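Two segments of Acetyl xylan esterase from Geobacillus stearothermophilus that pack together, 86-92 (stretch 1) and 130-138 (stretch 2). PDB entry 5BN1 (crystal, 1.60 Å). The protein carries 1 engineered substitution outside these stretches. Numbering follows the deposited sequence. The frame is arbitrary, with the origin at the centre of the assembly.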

# COMPACT_ATOMS: atom_id res chain seq x y z
N SER A 86 36.53 -7.54 0.19
CA SER A 86 36.62 -6.11 -0.06
C SER A 86 35.87 -5.37 1.08
O SER A 86 34.73 -5.70 1.40
CB SER A 86 36.00 -5.65 -1.39
OG SER A 86 36.13 -4.30 -1.59
N ILE A 87 36.60 -4.49 1.74
CA ILE A 87 36.09 -3.71 2.87
C ILE A 87 36.11 -2.25 2.50
O ILE A 87 37.12 -1.66 2.14
CB ILE A 87 36.93 -3.91 4.18
CG1 ILE A 87 37.06 -5.41 4.41
CG2 ILE A 87 36.32 -3.12 5.32
CD1 ILE A 87 38.19 -5.68 5.44
N MET A 88 34.95 -1.55 2.69
CA MET A 88 34.87 -0.08 2.61
C MET A 88 34.02 0.38 3.77
O MET A 88 32.81 0.29 3.85
CB MET A 88 34.29 0.49 1.29
CG MET A 88 34.40 1.99 1.27
SD MET A 88 34.24 2.77 -0.36
CE MET A 88 32.72 2.03 -0.90
N ILE A 89 34.77 0.89 4.79
CA ILE A 89 34.14 1.31 6.05
C ILE A 89 34.88 2.49 6.62
O ILE A 89 36.07 2.74 6.35
CB ILE A 89 34.08 0.15 7.05
CG1 ILE A 89 33.00 0.32 8.14
CG2 ILE A 89 35.53 -0.11 7.63
CD1 ILE A 89 31.58 0.07 7.59
N GLY A 90 34.13 3.34 7.33
CA GLY A 90 34.66 4.60 7.95
C GLY A 90 33.82 5.82 7.72
O GLY A 90 33.91 6.75 8.47
N ILE A 91 33.00 5.84 6.65
CA ILE A 91 32.16 6.99 6.46
C ILE A 91 31.30 7.30 7.67
O ILE A 91 31.25 8.45 8.10
CB ILE A 91 31.31 6.86 5.20
CG1 ILE A 91 32.16 7.01 3.96
CG2 ILE A 91 30.20 7.95 5.17
CD1 ILE A 91 31.51 6.68 2.63
N ASN A 92 30.64 6.30 8.25
CA ASN A 92 29.73 6.51 9.35
C ASN A 92 30.51 6.76 10.66
O ASN A 92 30.13 7.57 11.48
CB ASN A 92 28.77 5.42 9.50
CG ASN A 92 27.80 5.39 8.33
OD1 ASN A 92 27.16 6.43 8.07
ND2 ASN A 92 27.60 4.30 7.75
N GLY A 130 42.81 -13.09 -0.59
CA GLY A 130 43.27 -11.79 -0.56
C GLY A 130 42.18 -10.80 0.04
O GLY A 130 41.05 -11.23 0.16
N ILE A 131 42.66 -9.62 0.36
CA ILE A 131 41.80 -8.57 0.96
C ILE A 131 42.03 -7.36 0.17
O ILE A 131 43.13 -6.94 -0.19
CB ILE A 131 42.16 -8.36 2.42
CG1 ILE A 131 41.74 -9.60 3.21
CG2 ILE A 131 41.46 -7.08 2.97
CD1 ILE A 131 42.19 -9.56 4.66
N ILE A 132 40.89 -6.60 -0.12
CA ILE A 132 40.98 -5.35 -0.72
C ILE A 132 40.42 -4.26 0.22
O ILE A 132 39.31 -4.43 0.67
CB ILE A 132 40.10 -5.22 -2.04
CG1 ILE A 132 40.47 -6.37 -3.00
CG2 ILE A 132 40.36 -3.90 -2.71
CD1 ILE A 132 39.41 -7.33 -3.34
N LEU A 133 41.27 -3.34 0.66
CA LEU A 133 40.86 -2.29 1.57
C LEU A 133 40.64 -1.08 0.73
O LEU A 133 41.47 -0.45 0.14
CB LEU A 133 42.02 -2.01 2.59
CG LEU A 133 42.03 -3.13 3.58
CD1 LEU A 133 43.30 -2.97 4.43
CD2 LEU A 133 40.91 -3.08 4.56
N MET A 134 39.33 -0.62 0.80
CA MET A 134 39.00 0.62 0.19
C MET A 134 38.82 1.69 1.23
O MET A 134 38.21 1.49 2.24
CB MET A 134 37.61 0.47 -0.49
CG MET A 134 37.52 -0.64 -1.50
SD MET A 134 35.81 -0.92 -2.29
CE MET A 134 35.73 0.60 -3.21
N THR A 135 39.35 2.84 0.97
CA THR A 135 39.24 3.97 1.93
C THR A 135 37.77 4.41 2.00
O THR A 135 37.05 4.25 0.98
CB THR A 135 40.05 5.22 1.60
OG1 THR A 135 39.69 5.80 0.32
CG2 THR A 135 41.55 4.85 1.46
N PRO A 136 37.32 4.87 3.13
CA PRO A 136 36.13 5.76 3.09
C PRO A 136 36.45 6.97 2.25
O PRO A 136 37.57 7.29 1.78
CB PRO A 136 35.90 6.00 4.57
CG PRO A 136 37.32 6.19 5.14
CD PRO A 136 38.01 5.05 4.47
N PHE A 137 35.43 7.84 2.07
CA PHE A 137 35.58 9.04 1.31
C PHE A 137 34.51 10.06 1.77
O PHE A 137 33.55 9.68 2.43
CB PHE A 137 35.36 8.77 -0.24
CG PHE A 137 34.02 8.23 -0.62
CD1 PHE A 137 32.99 9.14 -0.78
CD2 PHE A 137 33.77 6.88 -0.74
CE1 PHE A 137 31.70 8.65 -1.04
CE2 PHE A 137 32.53 6.39 -0.99
CZ PHE A 137 31.48 7.27 -1.10
N TYR A 138 34.76 11.28 1.33
CA TYR A 138 33.80 12.38 1.56
C TYR A 138 33.86 13.22 0.35
O TYR A 138 34.95 13.65 -0.08
CB TYR A 138 34.08 13.13 2.83
CG TYR A 138 33.02 14.11 3.28
CD1 TYR A 138 31.72 13.68 3.46
CD2 TYR A 138 33.34 15.40 3.63
CE1 TYR A 138 30.75 14.52 3.93
CE2 TYR A 138 32.34 16.26 4.10
CZ TYR A 138 31.08 15.79 4.27
OH TYR A 138 30.14 16.69 4.81
O HOH W 1 37.70 0.53 4.79

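Two parallel strands set the frame of this contact, and the side chains then follow from which face of the sheet each residue occupies. The backbone is pinned around I87: I87 N donates to I132 O at 2.9 Å, and I87 O accepts from M134 N at 2.8 Å. Both bonds are nearly straight. This is the usual parallel pattern, in which one residue reaches to the neighbours before and after its partner, here L133. S86 adds a CA-H...O contact, with S86 CA 3.3 Å from I132 O.

Alternation along the strands sorts the side chains. I87 and L133 share one face, while S86, M88, I132 and M134 lie on the other. On the first face, I87 (chi1 m, chi2 t) and L133 (chi1 m, chi2 t) are both extended beyond CB, and their ends meet, I87 CD1 lying 3.9 Å from L133 CD2. The same methyl, I87 CD1, comes within 4.3 Å of I131 CG2, so one extended isoleucine arm touches two residues of the neighbouring strand.

The opposite face combines two long, unbranched methionines with S86 and I132. M88 and M134 lie side by side, M88 CB 3.8 Å from M134 CB, yet they leave the backbone in different wells: M88 has chi1 t and M134 has chi1 m. The consequence is divergence. M134 runs back along the sheet, placing M134 SD 3.5 Å from S86 OG, whereas M88 runs forward, placing M88 SD 3.4 Å from T135 O and 4.1 Å from F137 CE2. Each has chi2 t and a chi3 turn to p, so the choice of chi1 does most to separate their paths. I132, on the same face, has a chi2 of 118°, between wells; I132 CB is 4.1 Å from S86 OG.

Past the strands, the hydrogen-bonded ladder gives way to water and packing. Water 1 accepts from I89 N at 3.0 Å and donates to M134 O at 2.8 Å, bridging a gap that the two backbones, with I89 N and M134 O 4.3 Å apart, do not close directly. The CA-to-CB bond of P136 points toward stretch 1, and its ring packs there, with P136 CD 3.6 Å from I89 O and P136 CB 3.6 Å from I91 N. Glycine suits position 90 twice over: an ideal CB on G90 would sit 2.9 Å from P136 CG, a clash, and at phi/psi of 133/-24 it would also jam against the carbonyl oxygen of I89. G90 is the N-cap residue of the helix that I91 enters.

I91 begins sideways, but its m, t conformation brings its end in. I91 CG1 packs 3.9 Å from P136 CB, and I91 CD1 sits over the face of the F137 ring, 3.9 Å from its centroid and 17° off the normal, a CH-pi contact. F137 has its CA-to-CB bond directed away, yet with chi1 p and chi2 83° the ring comes back to stretch 1, taking the I91 methyl over one face and M88 SD at its edge.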